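Local coordinates for S-layer domain-containing protein (Ruminiclostridium thermocellum ATCC 27405, PDB 4QVS), which is of unknown function but carries a concanavalin A-like lectin/glucanase domain and may recognise carbohydrate at the cell surface, at residues N47-D52 with D56-P61; I73-R78 with M100-E105; Q85-F90 with G108-A113; V139-S144 with G148-N153. All coordinates share one frame; numbering follows the deposited sequence.

Contact 1. Residues N47-D52 with D56-P61. With NA (sodium ion), chain C.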
loop_
_atom_site.group_PDB
_atom_site.type_symbol
_atom_site.label_atom_id
_atom_site.label_comp_id
_atom_site.label_asym_id
_atom_site.label_seq_id
_atom_site.Cartn_x
_atom_site.Cartn_y
_atom_site.Cartn_z
ATOM N N ASN A 47 -2.357 22.838 17.185
ATOM C CA ASN A 47 -1.312 22.040 17.784
ATOM C C ASN A 47 -1.675 20.581 17.707
ATOM O O ASN A 47 -2.852 20.216 17.465
ATOM C CB ASN A 47 -1.019 22.476 19.212
ATOM C CG ASN A 47 -0.210 23.763 19.266
ATOM O OD1 ASN A 47 0.802 23.902 18.588
ATOM N ND2 ASN A 47 -0.631 24.691 20.110
ATOM N N SER A 48 -0.628 19.780 17.890
ATOM C CA SER A 48 -0.645 18.331 17.783
ATOM C C SER A 48 0.296 17.696 18.831
ATOM O O SER A 48 1.300 18.284 19.246
ATOM C CB SER A 48 -0.134 17.931 16.372
ATOM O OG SER A 48 -0.787 18.654 15.325
ATOM N N VAL A 49 -0.038 16.484 19.262
ATOM C CA VAL A 49 0.835 15.726 20.171
ATOM C C VAL A 49 2.078 15.260 19.425
ATOM O O VAL A 49 1.965 14.778 18.305
ATOM C CB VAL A 49 0.100 14.465 20.705
ATOM C CG1 VAL A 49 1.059 13.424 21.255
ATOM C CG2 VAL A 49 -0.923 14.871 21.737
ATOM N N SER A 50 3.250 15.406 20.055
ATOM C CA SER A 50 4.494 14.887 19.518
ATOM C C SER A 50 5.121 13.881 20.503
ATOM O O SER A 50 5.613 14.292 21.563
ATOM C CB SER A 50 5.486 15.997 19.288
ATOM O OG SER A 50 6.544 15.466 18.539
ATOM N N LEU A 51 5.168 12.604 20.086
ATOM C CA LEU A 51 5.679 11.485 20.901
ATOM C C LEU A 51 7.094 11.136 20.475
ATOM O O LEU A 51 7.358 10.990 19.268
ATOM C CB LEU A 51 4.772 10.264 20.713
ATOM C CG LEU A 51 3.261 10.480 20.930
ATOM C CD1 LEU A 51 2.476 9.194 20.696
ATOM C CD2 LEU A 51 2.957 11.011 22.330
ATOM N N ASP A 52 7.990 10.976 21.454
ATOM C CA ASP A 52 9.384 10.745 21.177
ATOM C C ASP A 52 9.716 9.367 20.627
ATOM O O ASP A 52 10.797 9.166 20.118
ATOM C CB ASP A 52 10.265 11.080 22.375
ATOM C CG ASP A 52 9.981 10.182 23.611
ATOM O OD1 ASP A 52 9.166 9.243 23.506
ATOM O OD2 ASP A 52 10.596 10.453 24.670
ATOM N N ASP A 56 6.856 8.103 25.444
ATOM C CA ASP A 56 5.723 9.017 25.415
ATOM C C ASP A 56 4.462 8.363 24.918
ATOM O O ASP A 56 4.497 7.569 23.986
ATOM C CB ASP A 56 6.014 10.190 24.429
ATOM C CG ASP A 56 7.101 11.082 24.910
ATOM O OD1 ASP A 56 7.622 10.885 26.050
ATOM O OD2 ASP A 56 7.445 11.996 24.150
ATOM N N TYR A 57 3.323 8.780 25.473
ATOM C CA TYR A 57 2.009 8.259 25.054
ATOM C C TYR A 57 0.860 9.113 25.558
ATOM O O TYR A 57 1.053 10.042 26.306
ATOM C CB TYR A 57 1.801 6.818 25.582
ATOM C CG TYR A 57 1.756 6.773 27.091
ATOM C CD1 TYR A 57 2.921 6.819 27.818
ATOM C CD2 TYR A 57 0.554 6.655 27.790
ATOM C CE1 TYR A 57 2.901 6.765 29.208
ATOM C CE2 TYR A 57 0.543 6.587 29.216
ATOM C CZ TYR A 57 1.742 6.664 29.892
ATOM O OH TYR A 57 1.850 6.658 31.283
ATOM N N VAL A 58 -0.353 8.720 25.217
ATOM C CA VAL A 58 -1.515 9.416 25.668
ATOM C C VAL A 58 -2.432 8.422 26.325
ATOM O O VAL A 58 -2.707 7.376 25.750
ATOM C CB VAL A 58 -2.262 10.065 24.467
ATOM C CG1 VAL A 58 -3.492 10.800 24.951
ATOM C CG2 VAL A 58 -1.309 11.011 23.730
ATOM N N ALA A 59 -2.919 8.769 27.521
ATOM C CA ALA A 59 -3.878 7.947 28.207
ATOM C C ALA A 59 -5.230 8.556 27.921
ATOM O O ALA A 59 -5.426 9.764 28.083
ATOM C CB ALA A 59 -3.635 7.913 29.734
ATOM N N LEU A 60 -6.166 7.722 27.488
ATOM C CA LEU A 60 -7.525 8.160 27.225
ATOM C C LEU A 60 -8.321 7.737 28.440
ATOM O O LEU A 60 -7.906 6.841 29.175
ATOM C CB LEU A 60 -8.073 7.480 25.979
ATOM C CG LEU A 60 -7.356 7.872 24.670
ATOM C CD1 LEU A 60 -7.788 6.965 23.539
ATOM C CD2 LEU A 60 -7.674 9.301 24.306
ATOM N N PRO A 61 -9.473 8.353 28.656
ATOM C CA PRO A 61 -10.231 7.938 29.881
ATOM C C PRO A 61 -10.878 6.578 29.674
ATOM O O PRO A 61 -11.202 6.198 28.524
ATOM C CB PRO A 61 -11.284 9.042 30.047
ATOM C CG PRO A 61 -11.361 9.719 28.693
ATOM C CD PRO A 61 -10.029 9.548 28.008
HETATM NA NA NA C . -4.902 19.954 16.857
HETATM O O HOH W 1 -6.797 20.056 16.161
#

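Contact 2. Residues I73-R78 with M100-E105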
loop_
_atom_site.group_PDB
_atom_site.type_symbol
_atom_site.label_atom_id
_atom_site.label_comp_id
_atom_site.label_asym_id
_atom_site.label_seq_id
_atom_site.Cartn_x
_atom_site.Cartn_y
_atom_site.Cartn_z
ATOM N N ILE A 73 -12.879 4.761 14.663
ATOM C CA ILE A 73 -11.789 5.441 15.273
ATOM C C ILE A 73 -11.019 6.089 14.148
ATOM O O ILE A 73 -10.544 5.394 13.230
ATOM C CB ILE A 73 -10.825 4.508 16.022
ATOM C CG1 ILE A 73 -11.587 3.814 17.145
ATOM C CG2 ILE A 73 -9.691 5.355 16.593
ATOM C CD1 ILE A 73 -10.838 2.661 17.763
ATOM N N ALA A 74 -10.817 7.392 14.261
ATOM C CA ALA A 74 -10.173 8.108 13.183
ATOM C C ALA A 74 -9.314 9.207 13.717
ATOM O O ALA A 74 -9.660 9.876 14.680
ATOM C CB ALA A 74 -11.228 8.654 12.252
ATOM N N PHE A 75 -8.185 9.410 13.064
ATOM C CA PHE A 75 -7.282 10.424 13.487
ATOM C C PHE A 75 -6.295 10.725 12.400
ATOM O O PHE A 75 -6.118 9.966 11.474
ATOM C CB PHE A 75 -6.504 9.908 14.694
ATOM C CG PHE A 75 -5.830 8.595 14.422
ATOM C CD1 PHE A 75 -6.543 7.405 14.516
ATOM C CD2 PHE A 75 -4.504 8.553 14.002
ATOM C CE1 PHE A 75 -5.938 6.197 14.234
ATOM C CE2 PHE A 75 -3.899 7.349 13.704
ATOM C CZ PHE A 75 -4.614 6.176 13.815
ATOM N N TRP A 76 -5.574 11.802 12.600
ATOM C CA TRP A 76 -4.470 12.141 11.726
ATOM C C TRP A 76 -3.193 11.709 12.403
ATOM O O TRP A 76 -3.060 11.888 13.620
ATOM C CB TRP A 76 -4.401 13.648 11.570
ATOM C CG TRP A 76 -5.346 14.176 10.606
ATOM C CD1 TRP A 76 -6.596 14.679 10.835
ATOM C CD2 TRP A 76 -5.093 14.315 9.188
ATOM N NE1 TRP A 76 -7.153 15.116 9.619
ATOM C CE2 TRP A 76 -6.247 14.897 8.607
ATOM C CE3 TRP A 76 -4.011 13.986 8.368
ATOM C CZ2 TRP A 76 -6.346 15.164 7.208
ATOM C CZ3 TRP A 76 -4.106 14.251 6.961
ATOM C CH2 TRP A 76 -5.269 14.838 6.412
ATOM N N VAL A 77 -2.246 11.213 11.622
ATOM C CA VAL A 77 -0.954 10.844 12.118
ATOM C C VAL A 77 0.222 11.175 11.204
ATOM O O VAL A 77 0.085 11.102 9.993
ATOM C CB VAL A 77 -0.912 9.327 12.420
ATOM C CG1 VAL A 77 -1.481 8.495 11.283
ATOM C CG2 VAL A 77 0.503 8.894 12.757
ATOM N N ARG A 78 1.364 11.555 11.795
ATOM C CA ARG A 78 2.622 11.745 11.061
ATOM C C ARG A 78 3.659 10.785 11.659
ATOM O O ARG A 78 4.223 11.042 12.722
ATOM C CB ARG A 78 3.148 13.179 11.123
ATOM C CG ARG A 78 4.302 13.435 10.141
ATOM C CD ARG A 78 4.785 14.887 10.142
ATOM N NE ARG A 78 5.432 15.256 11.401
ATOM C CZ ARG A 78 6.727 15.119 11.680
ATOM N NH1 ARG A 78 7.562 14.604 10.791
ATOM N NH2 ARG A 78 7.196 15.472 12.879
HETATM N N MSE A 100 -8.353 -4.547 21.413
HETATM C CA MSE A 100 -8.292 -4.205 19.988
HETATM C C MSE A 100 -7.202 -3.174 19.934
HETATM O O MSE A 100 -7.093 -2.323 20.805
HETATM C CB MSE A 100 -9.647 -3.934 19.359
HETATM C CG MSE A 100 -10.134 -2.520 19.585
HETATM SE SE MSE A 100 -12.073 -2.474 19.289
HETATM C CE MSE A 100 -11.849 -0.584 19.524
ATOM N N ARG A 101 -6.336 -3.304 18.933
ATOM C CA ARG A 101 -5.145 -2.511 18.830
ATOM C C ARG A 101 -4.753 -2.187 17.360
ATOM O O ARG A 101 -4.742 -3.076 16.522
ATOM C CB ARG A 101 -4.076 -3.375 19.428
ATOM C CG ARG A 101 -2.710 -2.764 19.553
ATOM C CD ARG A 101 -1.851 -3.628 20.467
ATOM N NE ARG A 101 -1.644 -4.999 19.955
ATOM C CZ ARG A 101 -0.734 -5.845 20.436
ATOM N NH1 ARG A 101 0.039 -5.493 21.445
ATOM N NH2 ARG A 101 -0.595 -7.069 19.910
ATOM N N LEU A 102 -4.406 -0.947 17.076
ATOM C CA LEU A 102 -4.020 -0.575 15.694
ATOM C C LEU A 102 -2.534 -0.412 15.784
ATOM O O LEU A 102 -2.046 0.237 16.706
ATOM C CB LEU A 102 -4.654 0.724 15.204
ATOM C CG LEU A 102 -4.245 1.165 13.772
ATOM C CD1 LEU A 102 -4.888 0.305 12.719
ATOM C CD2 LEU A 102 -4.653 2.601 13.546
ATOM N N THR A 103 -1.803 -1.028 14.850
ATOM C CA THR A 103 -0.385 -0.951 14.868
ATOM C C THR A 103 0.214 -0.543 13.501
ATOM O O THR A 103 -0.378 -0.779 12.435
ATOM C CB THR A 103 0.185 -2.302 15.233
ATOM O OG1 THR A 103 -0.318 -3.264 14.324
ATOM C CG2 THR A 103 -0.264 -2.742 16.683
ATOM N N ALA A 104 1.368 0.099 13.599
ATOM C CA ALA A 104 2.240 0.375 12.486
ATOM C C ALA A 104 3.061 -0.900 12.317
ATOM O O ALA A 104 3.417 -1.558 13.317
ATOM C CB ALA A 104 3.139 1.550 12.811
ATOM N N GLU A 105 3.320 -1.279 11.068
ATOM C CA GLU A 105 4.049 -2.508 10.772
ATOM C C GLU A 105 5.500 -2.299 10.307
ATOM O O GLU A 105 5.978 -1.158 10.198
ATOM C CB GLU A 105 3.227 -3.331 9.773
ATOM C CG GLU A 105 1.838 -3.671 10.311
ATOM C CD GLU A 105 1.908 -4.570 11.535
ATOM O OE1 GLU A 105 2.098 -5.786 11.359
ATOM O OE2 GLU A 105 1.733 -4.068 12.665
#

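Contact 3. Residues Q85-F90 with G108-A113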
loop_
_atom_site.group_PDB
_atom_site.type_symbol
_atom_site.label_atom_id
_atom_site.label_comp_id
_atom_site.label_asym_id
_atom_site.label_seq_id
_atom_site.Cartn_x
_atom_site.Cartn_y
_atom_site.Cartn_z
ATOM N N GLN A 85 5.213 -0.648 15.940
ATOM C CA GLN A 85 4.819 0.316 16.998
ATOM C C GLN A 85 3.302 0.360 17.202
ATOM O O GLN A 85 2.552 0.362 16.211
ATOM C CB GLN A 85 5.245 1.747 16.585
ATOM C CG GLN A 85 6.722 2.084 16.614
ATOM C CD GLN A 85 7.039 3.283 15.708
ATOM O OE1 GLN A 85 7.425 4.367 16.163
ATOM N NE2 GLN A 85 6.851 3.089 14.420
ATOM N N PRO A 86 2.837 0.460 18.467
ATOM C CA PRO A 86 1.392 0.545 18.734
ATOM C C PRO A 86 0.900 1.931 18.431
ATOM O O PRO A 86 1.556 2.881 18.808
ATOM C CB PRO A 86 1.280 0.280 20.253
ATOM C CG PRO A 86 2.621 0.623 20.811
ATOM C CD PRO A 86 3.612 0.821 19.663
ATOM N N ILE A 87 -0.211 2.054 17.712
ATOM C CA ILE A 87 -0.769 3.362 17.448
ATOM C C ILE A 87 -1.848 3.633 18.490
ATOM O O ILE A 87 -1.868 4.705 19.091
ATOM C CB ILE A 87 -1.341 3.455 16.016
ATOM C CG1 ILE A 87 -0.220 3.269 14.976
ATOM C CG2 ILE A 87 -1.987 4.811 15.854
ATOM C CD1 ILE A 87 -0.695 3.225 13.538
ATOM N N PHE A 88 -2.780 2.693 18.648
ATOM C CA PHE A 88 -3.772 2.760 19.727
ATOM C C PHE A 88 -4.063 1.354 20.287
ATOM O O PHE A 88 -3.857 0.321 19.621
ATOM C CB PHE A 88 -5.071 3.536 19.391
ATOM C CG PHE A 88 -5.995 2.855 18.431
ATOM C CD1 PHE A 88 -6.661 1.687 18.761
ATOM C CD2 PHE A 88 -6.278 3.448 17.187
ATOM C CE1 PHE A 88 -7.513 1.070 17.880
ATOM C CE2 PHE A 88 -7.156 2.853 16.326
ATOM C CZ PHE A 88 -7.777 1.671 16.655
ATOM N N ASP A 89 -4.594 1.322 21.490
ATOM C CA ASP A 89 -4.875 0.033 22.155
ATOM C C ASP A 89 -5.937 0.305 23.183
ATOM O O ASP A 89 -5.817 1.219 23.969
ATOM C CB ASP A 89 -3.572 -0.529 22.687
ATOM C CG ASP A 89 -3.732 -1.768 23.527
ATOM O OD1 ASP A 89 -4.685 -2.529 23.391
ATOM O OD2 ASP A 89 -2.778 -2.036 24.260
ATOM N N PHE A 90 -7.043 -0.417 23.038
ATOM C CA PHE A 90 -8.159 -0.359 23.921
ATOM C C PHE A 90 -8.280 -1.794 24.377
ATOM O O PHE A 90 -8.460 -2.719 23.577
ATOM C CB PHE A 90 -9.433 0.118 23.243
ATOM C CG PHE A 90 -9.336 1.525 22.706
ATOM C CD1 PHE A 90 -9.592 2.616 23.508
ATOM C CD2 PHE A 90 -8.960 1.743 21.389
ATOM C CE1 PHE A 90 -9.500 3.915 22.997
ATOM C CE2 PHE A 90 -8.872 3.037 20.867
ATOM C CZ PHE A 90 -9.135 4.119 21.672
ATOM N N GLY A 108 5.535 0.383 7.062
ATOM C CA GLY A 108 4.665 1.540 6.754
ATOM C C GLY A 108 3.227 1.082 6.607
ATOM O O GLY A 108 2.304 1.902 6.605
ATOM N N LYS A 109 3.021 -0.226 6.445
ATOM C CA LYS A 109 1.666 -0.753 6.492
ATOM C C LYS A 109 1.148 -0.538 7.922
ATOM O O LYS A 109 1.907 -0.110 8.799
ATOM C CB LYS A 109 1.626 -2.237 6.198
ATOM C CG LYS A 109 2.147 -2.596 4.835
ATOM C CD LYS A 109 1.878 -4.046 4.508
ATOM C CE LYS A 109 2.633 -5.001 5.396
ATOM N NZ LYS A 109 2.819 -6.291 4.683
ATOM N N ILE A 110 -0.150 -0.761 8.099
ATOM C CA ILE A 110 -0.817 -0.660 9.396
ATOM C C ILE A 110 -1.676 -1.898 9.549
ATOM O O ILE A 110 -2.106 -2.489 8.554
ATOM C CB ILE A 110 -1.709 0.601 9.578
ATOM C CG1 ILE A 110 -2.821 0.663 8.542
ATOM C CG2 ILE A 110 -0.870 1.860 9.543
ATOM C CD1 ILE A 110 -3.679 1.923 8.577
ATOM N N LYS A 111 -1.887 -2.297 10.793
ATOM C CA LYS A 111 -2.694 -3.460 11.091
ATOM C C LYS A 111 -3.629 -3.186 12.243
ATOM O O LYS A 111 -3.264 -2.572 13.244
ATOM C CB LYS A 111 -1.817 -4.632 11.500
ATOM C CG LYS A 111 -2.599 -5.912 11.758
ATOM C CD LYS A 111 -1.673 -7.101 11.903
ATOM C CE LYS A 111 -0.970 -7.038 13.256
ATOM N NZ LYS A 111 0.219 -7.928 13.318
ATOM N N PHE A 112 -4.834 -3.685 12.096
ATOM C CA PHE A 112 -5.808 -3.574 13.123
ATOM C C PHE A 112 -6.090 -4.994 13.541
ATOM O O PHE A 112 -6.197 -5.872 12.722
ATOM C CB PHE A 112 -7.045 -2.863 12.615
ATOM C CG PHE A 112 -8.108 -2.772 13.610
ATOM C CD1 PHE A 112 -7.911 -2.021 14.770
ATOM C CD2 PHE A 112 -9.287 -3.443 13.433
ATOM C CE1 PHE A 112 -8.892 -1.945 15.743
ATOM C CE2 PHE A 112 -10.282 -3.377 14.410
ATOM C CZ PHE A 112 -10.077 -2.625 15.570
ATOM N N ALA A 113 -6.160 -5.200 14.835
ATOM C CA ALA A 113 -6.377 -6.528 15.434
ATOM C C ALA A 113 -7.383 -6.436 16.555
ATOM O O ALA A 113 -7.402 -5.441 17.269
ATOM C CB ALA A 113 -5.086 -7.082 15.987
#

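Contact 4. Residues V139-S144 with G148-N153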
loop_
_atom_site.group_PDB
_atom_site.type_symbol
_atom_site.label_atom_id
_atom_site.label_comp_id
_atom_site.label_asym_id
_atom_site.label_seq_id
_atom_site.Cartn_x
_atom_site.Cartn_y
_atom_site.Cartn_z
ATOM N N VAL A 139 6.164 -8.325 -9.160
ATOM C CA VAL A 139 4.956 -7.651 -9.579
ATOM C C VAL A 139 4.266 -8.413 -10.696
ATOM O O VAL A 139 4.919 -8.950 -11.566
ATOM C CB VAL A 139 5.254 -6.224 -10.043
ATOM C CG1 VAL A 139 3.980 -5.541 -10.520
ATOM C CG2 VAL A 139 5.894 -5.408 -8.924
ATOM N N ALA A 140 2.940 -8.433 -10.681
ATOM C CA ALA A 140 2.181 -9.075 -11.750
ATOM C C ALA A 140 0.885 -8.330 -12.006
ATOM O O ALA A 140 0.350 -7.686 -11.104
ATOM C CB ALA A 140 1.894 -10.526 -11.415
ATOM N N VAL A 141 0.465 -8.337 -13.276
ATOM C CA VAL A 141 -0.806 -7.830 -13.702
ATOM C C VAL A 141 -1.472 -9.005 -14.386
ATOM O O VAL A 141 -0.815 -9.685 -15.173
ATOM C CB VAL A 141 -0.654 -6.767 -14.795
ATOM C CG1 VAL A 141 -2.024 -6.173 -15.107
ATOM C CG2 VAL A 141 0.333 -5.699 -14.362
ATOM N N THR A 142 -2.761 -9.216 -14.144
ATOM C CA THR A 142 -3.553 -10.281 -14.797
ATOM C C THR A 142 -4.844 -9.675 -15.358
ATOM O O THR A 142 -5.466 -8.811 -14.708
ATOM C CB THR A 142 -3.982 -11.438 -13.828
ATOM O OG1 THR A 142 -4.893 -10.940 -12.839
ATOM C CG2 THR A 142 -2.812 -12.011 -13.132
ATOM N N LEU A 143 -5.236 -10.085 -16.568
ATOM C CA LEU A 143 -6.517 -9.651 -17.156
ATOM C C LEU A 143 -7.326 -10.913 -17.416
ATOM O O LEU A 143 -6.858 -11.827 -18.099
ATOM C CB LEU A 143 -6.344 -8.843 -18.446
ATOM C CG LEU A 143 -7.646 -8.306 -19.083
ATOM C CD1 LEU A 143 -8.235 -7.159 -18.271
ATOM C CD2 LEU A 143 -7.440 -7.855 -20.529
ATOM N N SER A 144 -8.516 -10.969 -16.829
ATOM C CA SER A 144 -9.419 -12.109 -16.964
ATOM C C SER A 144 -10.804 -11.584 -17.255
ATOM O O SER A 144 -11.539 -11.199 -16.340
ATOM C CB SER A 144 -9.442 -12.919 -15.679
ATOM O OG SER A 144 -10.561 -13.772 -15.664
ATOM N N GLY A 148 -9.259 -6.932 -14.086
ATOM C CA GLY A 148 -7.802 -6.820 -14.102
ATOM C C GLY A 148 -7.297 -6.791 -12.676
ATOM O O GLY A 148 -7.922 -6.170 -11.833
ATOM N N THR A 149 -6.159 -7.423 -12.400
ATOM C CA THR A 149 -5.634 -7.460 -11.026
ATOM C C THR A 149 -4.135 -7.177 -10.894
ATOM O O THR A 149 -3.314 -7.677 -11.665
ATOM C CB THR A 149 -5.944 -8.833 -10.395
ATOM O OG1 THR A 149 -7.348 -9.079 -10.497
ATOM C CG2 THR A 149 -5.523 -8.886 -8.919
ATOM N N LEU A 150 -3.790 -6.355 -9.913
ATOM C CA LEU A 150 -2.410 -6.056 -9.592
ATOM C C LEU A 150 -1.999 -6.871 -8.418
ATOM O O LEU A 150 -2.744 -6.962 -7.417
ATOM C CB LEU A 150 -2.241 -4.610 -9.174
ATOM C CG LEU A 150 -2.204 -3.595 -10.287
ATOM C CD1 LEU A 150 -2.255 -2.174 -9.734
ATOM C CD2 LEU A 150 -0.944 -3.831 -11.103
ATOM N N TYR A 151 -0.783 -7.395 -8.507
ATOM C CA TYR A 151 -0.182 -8.167 -7.449
ATOM C C TYR A 151 1.235 -7.697 -7.140
ATOM O O TYR A 151 2.027 -7.425 -8.063
ATOM C CB TYR A 151 -0.028 -9.625 -7.855
ATOM C CG TYR A 151 -1.283 -10.397 -8.092
ATOM C CD1 TYR A 151 -1.897 -10.424 -9.344
ATOM C CD2 TYR A 151 -1.810 -11.181 -7.082
ATOM C CE1 TYR A 151 -3.038 -11.170 -9.560
ATOM C CE2 TYR A 151 -2.948 -11.912 -7.282
ATOM C CZ TYR A 151 -3.556 -11.914 -8.504
ATOM O OH TYR A 151 -4.663 -12.687 -8.635
ATOM N N ILE A 152 1.551 -7.631 -5.842
ATOM C CA ILE A 152 2.902 -7.357 -5.354
ATOM C C ILE A 152 3.245 -8.559 -4.479
ATOM O O ILE A 152 2.466 -8.921 -3.621
ATOM C CB ILE A 152 3.005 -6.078 -4.531
ATOM C CG1 ILE A 152 2.727 -4.865 -5.426
ATOM C CG2 ILE A 152 4.405 -5.982 -3.930
ATOM C CD1 ILE A 152 2.740 -3.538 -4.702
ATOM N N ASN A 153 4.381 -9.195 -4.726
ATOM C CA ASN A 153 4.735 -10.440 -4.035
ATOM C C ASN A 153 3.576 -11.414 -3.843
ATOM O O ASN A 153 3.428 -12.007 -2.780
ATOM C CB ASN A 153 5.409 -10.150 -2.700
ATOM C CG ASN A 153 6.732 -9.458 -2.875
ATOM O OD1 ASN A 153 7.560 -9.876 -3.687
ATOM N ND2 ASN A 153 6.943 -8.402 -2.113
#

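Contact 1. Residues N47-D52 with D56-P61
Asp52 and Asp56 hold each other at the turn end of this contact through a pair of reciprocal backbone-to-carboxylate hydrogen bonds. Asp52 N donates a hydrogen bond to Asp56 OD2 at 2.9 Å, arriving from above the carboxylate plane; Asp56 N answers with a bond of 3.2 Å to Asp52 OD1, on the syn side of that oxygen. The exchange leaves the two carboxylates stacked, their planes only 9° apart, and brings Asp52 OD2 to 3.3 Å from Asp56 OD1. Two charges so close would disfavour one another, but the N-H groups of Val54 and Asp55, both given to Asp52 OD1, and the hydroxyl of Ser36 at Asp56 OD2 probably offset much of the cost. Leu51 closes the tight part: its CD2 rests 3.8 Å from Asp56 CB, the two side chains sliding past each other. Farther along, the strands separate, their N-to-C directions 124° apart, and the packing thins to light apolar contact, with Val49 CG1 tip to tip with Val58 CG2 at 4.2 Å. Beyond it Asn47 lies clear of the partner segment and offers its O to the sodium ion at 2.1 Å, a site shared with Met10, Asp12, Asn45 and Asp202 of the second subunit. Strand 47-52 pairs with strand 40-42 and strand 57-60 with strand 32-35, while residues of each also pair in antiparallel ladders with the second subunit.

Contact 2. Residues I73-R78 with M100-E105
With chi1 at 54°, the ring of Phe75 is swung between its own backbone N and carbonyl carbon, while Leu102 places CG opposite its backbone N (chi1 179°); these torsions aim the ring and Leu102 CD2 so that they meet across the interior. The meeting is narrow. Leu102 CD2 approaches the ring at its edge, near the ring plane, 3.6 Å from Phe75 CZ and 3.9 Å from Phe75 CE1, and Val77 CB lies in the plane of the same ring. Nearer the start of both segments, Met100, present as selenomethionine, runs out extended beyond CG and meets Ile73 tip to tip, its CE lying 3.8 Å from Ile73 CD1. No hydrogen bond joins the segments, whose nearest CA atoms, those of Ile73 and Leu102, are 9.8 Å apart: these are strands of facing layers touching through side chains alone. Phe88 packs against both Ile73 and Leu102, and Phe204 of the second subunit meets the Phe75 ring, so the small direct touch belongs to a larger hydrophobic cluster. The alternate residues of strand 100-104 turn from it and are polar. Thr103 OG1 is hydrogen-bonded to Glu105 OE2 at 2.8 Å and also to Lys111 O, and Arg101 makes salt bridges with Glu122 and with Asp190 of the second subunit. The interior side thus offers methyl groups and an aromatic edge but nothing directional, which implies that cohesion between the layers comes from dispersion and the exclusion of water, with polar pairing left to the other side of the strand.

Contact 3. Residues Q85-F90 with G108-A113
A classic beta bulge interrupts strand 85-91, where Ile87 and Phe88 both stand opposite Leu102 of the neighbouring strand 99-104, and both bulge residues reach over that strand to the next one, 110-115. Ile87 sends CD1 to within 4.2 Å of Ile110 CG2. Phe88 makes the closer approach: its CZ lies 3.9 Å from Phe112 CE1, and its CE1 is equally far from that same atom. The two rings are not equivalent partners. Phe112 CE1 sits at the edge of the Phe88 ring, near its plane, whereas Phe88 CZ comes to the Phe112 ring obliquely. Different first torsions steer the pair together: Phe112 extends CG away from its backbone N (chi1 177°), and Phe88 turns its ring back between N and the carbonyl carbon (chi1 71°). Phe88 CE1 also lies in the plane of the Phe90 ring, at its edge. Between these strands the CA atoms of Phe88 and Phe112 are 9.4 Å apart, as expected of next-nearest neighbours, and the backbones share no hydrogen bond. Leu102 fills the middle, bonded through its backbone to both Ile87 and Phe88 and packed against both Phe88 and Phe112. Such a row of large apolar side chains on the inner face of an antiparallel sheet is typical of the beta-sandwich of concanavalin A-like domains, here with a bulge where the strand turns a corner and with the sheet running on into the second subunit.

Contact 4. Residues V139-S144 with G148-N153
Ala140 and Tyr151 form one of two hydrogen-bonded pairs in this antiparallel hairpin, each residue both giving and receiving. Ala140 N reaches Tyr151 O at 3.0 Å, and Tyr151 N returns a shorter bond of 2.8 Å to Ala140 O. Thr142 and Thr149 repeat the exchange, with Thr149 N at 2.8 Å from Thr142 O. The same acceptors take CA-H contacts as well: Gly148 CA stands 3.1 Å from Thr142 O, Val141 CA 3.2 Å from Thr149 O. In the non-hydrogen-bonded pairs the backbone groups turn outward, where strand 155-160 serves Gly148 and Leu150, and a strand of the second subunit pairs with residues 139-143. Side chains add no polar link across the hairpin. The threonines lie side by side, yet Thr142 OG1 meets the carbon Thr149 CB at 3.4 Å. Tyr151 crosses Thr142 at about a right angle, its ring edge turned to Thr142 OG1 and Ala140 O; chi1 near -65° puts CG beside the backbone N and aims the ring toward Thr142, and Ile216 of helix 213-219 packs on the same face. On the other face Val141 CG2 runs alongside Leu150 CD2, 4.0 Å away. Pairing the main-chain groups of Ala140, Tyr151, Thr142 and Thr149 probably keeps the cost of burying them low, which implies that backbone bonding sets the register, while Val141 and Leu150 give an apolar face and the other mixes threonine and tyrosine with Ala140.

Contacts 2 and 3 form the buried centre: their segments alternate along the chain, three of the four lie in the sheet of strands 85-91, 99-104 and 110-115, while 73-78 faces it, and their centres are about 5 Å apart. Both rely on apolar side chains spanning backbones too distant to bond. Contact 4, also buried but about 28 Å from each of those two (centres), is instead a hairpin held by main-chain bonds. Contact 1 is the more peripheral and polar, mixing carboxylates and a sodium site with a little packing; its Leu60 nevertheless touches Phe90 of contact 3. All four adjoin the second subunit, whose strands extend their sheets, consistent with sandwiches completed between chains.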